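HP0958 (Helicobacter pylori, PDB 3NA7) probably acts in flagellar biogenesis as a chaperone and post-transcriptional regulator, pairing a long coiled-coil hairpin with a zinc-ribbon domain. Local coordinates at residues A[14-19]-A[160-165]. Residues are numbered along the deposited sequence; the frame is centred on the assembly and turned at random.
Sequences SHLDKE and QIIFKK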
ATOM      1  N   SER A  14      24.557   4.620  21.395  1.00 62.50           N
ATOM      2  CA  SER A  14      23.174   4.900  21.021  1.00 64.21           C
ATOM      3  C   SER A  14      23.110   5.757  19.768  1.00 64.31           C
ATOM      4  O   SER A  14      22.151   5.658  18.999  1.00 63.91           O
ATOM      5  CB  SER A  14      22.419   5.599  22.152  1.00 67.66           C
ATOM      6  OG  SER A  14      22.755   6.982  22.216  1.00 72.81           O
ATOM      7  N   HIS A  15      24.126   6.586  19.557  1.00 63.93           N
ATOM      8  CA  HIS A  15      24.208   7.352  18.315  1.00 65.76           C
ATOM      9  C   HIS A  15      24.507   6.490  17.094  1.00 62.01           C
ATOM     10  O   HIS A  15      24.001   6.770  15.998  1.00 61.53           O
ATOM     11  CB  HIS A  15      25.173   8.549  18.430  1.00 68.65           C
ATOM     12  CG  HIS A  15      24.558   9.738  19.099  1.00 74.84           C
ATOM     13  ND1 HIS A  15      25.163  10.403  20.147  1.00 79.84           N
ATOM     14  CD2 HIS A  15      23.369  10.356  18.895  1.00 76.95           C
ATOM     15  CE1 HIS A  15      24.372  11.380  20.556  1.00 83.26           C
ATOM     16  NE2 HIS A  15      23.281  11.378  19.809  1.00 83.59           N
ATOM     17  N   LEU A  16      25.328   5.459  17.274  1.00 58.89           N
ATOM     18  CA  LEU A  16      25.613   4.518  16.184  1.00 56.77           C
ATOM     19  C   LEU A  16      24.397   3.636  15.883  1.00 55.30           C
ATOM     20  O   LEU A  16      24.152   3.294  14.733  1.00 55.80           O
ATOM     21  CB  LEU A  16      26.827   3.646  16.500  1.00 56.22           C
ATOM     22  CG  LEU A  16      28.194   4.322  16.663  1.00 58.01           C
ATOM     23  CD1 LEU A  16      29.221   3.273  16.996  1.00 57.50           C
ATOM     24  CD2 LEU A  16      28.623   5.068  15.419  1.00 55.82           C
ATOM     25  N   ASP A  17      23.629   3.276  16.907  1.00 53.84           N
ATOM     26  CA  ASP A  17      22.366   2.578  16.680  1.00 52.78           C
ATOM     27  C   ASP A  17      21.392   3.431  15.855  1.00 53.77           C
ATOM     28  O   ASP A  17      20.765   2.921  14.934  1.00 50.21           O
ATOM     29  CB  ASP A  17      21.723   2.136  17.991  1.00 51.81           C
ATOM     30  CG  ASP A  17      22.325   0.840  18.536  1.00 54.90           C
ATOM     31  OD1 ASP A  17      22.737  -0.041  17.747  1.00 55.91           O
ATOM     32  OD2 ASP A  17      22.388   0.699  19.776  1.00 58.26           O
ATOM     33  N   LYS A  18      21.278   4.719  16.196  1.00 56.96           N
ATOM     34  CA  LYS A  18      20.415   5.665  15.474  1.00 59.34           C
ATOM     35  C   LYS A  18      20.872   5.844  14.044  1.00 58.69           C
ATOM     36  O   LYS A  18      20.034   5.966  13.149  1.00 61.60           O
ATOM     37  CB  LYS A  18      20.376   7.040  16.152  1.00 61.80           C
ATOM     38  CG  LYS A  18      19.707   7.075  17.502  1.00 64.40           C
ATOM     39  CD  LYS A  18      19.771   8.492  18.065  1.00 71.59           C
ATOM     40  CE  LYS A  18      19.301   8.550  19.511  1.00 73.56           C
ATOM     41  NZ  LYS A  18      19.132   9.951  19.995  1.00 77.87           N
ATOM     42  N   GLU A  19      22.190   5.864  13.829  1.00 57.33           N
ATOM     43  CA  GLU A  19      22.747   5.933  12.473  1.00 56.65           C
ATOM     44  C   GLU A  19      22.303   4.758  11.634  1.00 54.64           C
ATOM     45  O   GLU A  19      21.784   4.937  10.539  1.00 53.46           O
ATOM     46  CB  GLU A  19      24.276   5.984  12.487  1.00 57.61           C
ATOM     47  CG  GLU A  19      24.852   7.353  12.814  1.00 64.27           C
ATOM     48  CD  GLU A  19      26.276   7.540  12.270  1.00 70.01           C
ATOM     49  OE1 GLU A  19      26.450   7.806  11.043  1.00 70.54           O
ATOM     50  OE2 GLU A  19      27.218   7.435  13.080  1.00 69.07           O
ATOM     51  N   GLN A 160      26.963  -1.732   7.898  1.00 54.44           N
ATOM     52  CA  GLN A 160      27.907  -2.714   8.408  1.00 55.84           C
ATOM     53  C   GLN A 160      29.132  -2.051   9.065  1.00 56.76           C
ATOM     54  O   GLN A 160      29.507  -2.415  10.187  1.00 57.53           O
ATOM     55  CB  GLN A 160      28.319  -3.687   7.306  1.00 58.84           C
ATOM     56  CG  GLN A 160      27.132  -4.391   6.667  1.00 66.68           C
ATOM     57  CD  GLN A 160      27.524  -5.515   5.726  1.00 74.78           C
ATOM     58  OE1 GLN A 160      27.785  -6.644   6.159  1.00 82.79           O
ATOM     59  NE2 GLN A 160      27.535  -5.222   4.429  1.00 79.72           N
ATOM     60  N   ILE A 161      29.736  -1.073   8.375  1.00 56.30           N
ATOM     61  CA  ILE A 161      30.804  -0.264   8.956  1.00 53.40           C
ATOM     62  C   ILE A 161      30.340   0.357  10.278  1.00 49.68           C
ATOM     63  O   ILE A 161      31.065   0.297  11.248  1.00 52.39           O
ATOM     64  CB  ILE A 161      31.338   0.828   7.966  1.00 54.45           C
ATOM     65  CG1 ILE A 161      32.154   0.189   6.835  1.00 56.28           C
ATOM     66  CG2 ILE A 161      32.198   1.891   8.705  1.00 52.25           C
ATOM     67  CD1 ILE A 161      32.061   0.961   5.484  1.00 53.57           C
ATOM     68  N   ILE A 162      29.148   0.946  10.326  1.00 47.82           N
ATOM     69  CA  ILE A 162      28.632   1.476  11.597  1.00 48.39           C
ATOM     70  C   ILE A 162      28.551   0.345  12.662  1.00 49.49           C
ATOM     71  O   ILE A 162      29.067   0.505  13.762  1.00 50.29           O
ATOM     72  CB  ILE A 162      27.297   2.244  11.444  1.00 48.14           C
ATOM     73  CG1 ILE A 162      27.466   3.460  10.486  1.00 51.07           C
ATOM     74  CG2 ILE A 162      26.816   2.761  12.789  1.00 43.64           C
ATOM     75  CD1 ILE A 162      26.143   3.996   9.862  1.00 47.62           C
ATOM     76  N   PHE A 163      27.987  -0.808  12.310  1.00 48.91           N
ATOM     77  CA  PHE A 163      27.904  -1.916  13.253  1.00 51.39           C
ATOM     78  C   PHE A 163      29.288  -2.387  13.752  1.00 53.05           C
ATOM     79  O   PHE A 163      29.479  -2.593  14.940  1.00 52.97           O
ATOM     80  CB  PHE A 163      27.090  -3.092  12.695  1.00 50.09           C
ATOM     81  CG  PHE A 163      26.747  -4.108  13.739  1.00 51.11           C
ATOM     82  CD1 PHE A 163      25.659  -3.907  14.596  1.00 51.70           C
ATOM     83  CD2 PHE A 163      27.533  -5.243  13.901  1.00 50.11           C
ATOM     84  CE1 PHE A 163      25.360  -4.836  15.586  1.00 52.30           C
ATOM     85  CE2 PHE A 163      27.242  -6.190  14.890  1.00 51.93           C
ATOM     86  CZ  PHE A 163      26.159  -5.984  15.729  1.00 55.78           C
ATOM     87  N   LYS A 164      30.241  -2.541  12.840  1.00 55.12           N
ATOM     88  CA  LYS A 164      31.627  -2.857  13.204  1.00 59.08           C
ATOM     89  C   LYS A 164      32.183  -1.877  14.260  1.00 58.70           C
ATOM     90  O   LYS A 164      32.851  -2.304  15.202  1.00 59.58           O
ATOM     91  CB  LYS A 164      32.495  -2.903  11.939  1.00 60.49           C
ATOM     92  CG  LYS A 164      33.995  -2.945  12.150  1.00 67.67           C
ATOM     93  CD  LYS A 164      34.539  -4.362  12.317  1.00 72.73           C
ATOM     94  CE  LYS A 164      36.058  -4.336  12.431  1.00 75.40           C
ATOM     95  NZ  LYS A 164      36.508  -5.263  13.506  1.00 80.60           N
ATOM     96  N   LYS A 165      31.874  -0.585  14.114  1.00 58.73           N
ATOM     97  CA  LYS A 165      32.246   0.451  15.098  1.00 58.11           C
ATOM     98  C   LYS A 165      31.553   0.220  16.427  1.00 55.76           C
ATOM     99  O   LYS A 165      32.151   0.411  17.483  1.00 53.16           O
ATOM    100  CB  LYS A 165      31.879   1.869  14.611  1.00 59.93           C
ATOM    101  CG  LYS A 165      32.922   2.564  13.710  1.00 65.33           C
ATOM    102  CD  LYS A 165      32.407   3.925  13.159  1.00 70.17           C
ATOM    103  CE  LYS A 165      32.476   5.073  14.191  1.00 72.40           C
ATOM    104  NZ  LYS A 165      31.886   6.357  13.670  1.00 76.38           N
TER
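Leu-16 and Ile-162 face each other where two helical segments run nearly antiparallel, their axes 9.4 Å apart at closest approach and their directions 164° apart. The CA atoms of Leu-16 and Ile-162 lie 6.3 Å from each other, and no hydrogen bond joins the segments, so van der Waals packing makes the contact. Ile-162 carries much of it with two branches that part company: chi1 of -60° sets CG1 beside the backbone N and CG2 opposite it, giving the two methyl ends different targets. CG2 sits against a backbone carbonyl, 3.3 Å from Leu-16 O, and 3.8 Å from Leu-16 CB. CD1, at the end of the other branch, goes one turn further along helix 4-22 and meets Glu-19 CB at 3.8 Å. Helices 24-85 and 91-171 form the long coiled-coil hairpin, and 91-171 runs on past the start of 24-85 to pack against helix 4-22 near the zinc-ribbon end of the molecule. Leu-23 and Ile-20 extend the apolar surroundings of Ile-162, while a salt bridge from Asp-17 to Lys-166 ties the same two helices together; Asp-17 also bonds Tyr-181 of helix 175-188. Leu-16 spreads its methyls over Lys-165: CD1 touches Lys-165 CB at 3.8 Å, and CD2 lies 3.9 Å from Lys-165 NZ. The lysine chain, bent at chi3 (78°), crosses the leucine at about a right angle and lays its CB and CE against the leucine methyls. Glu-19 OE2 and Lys-165 NZ stay 4.8 Å apart, too far for a salt bridge, though a weak attraction is possible.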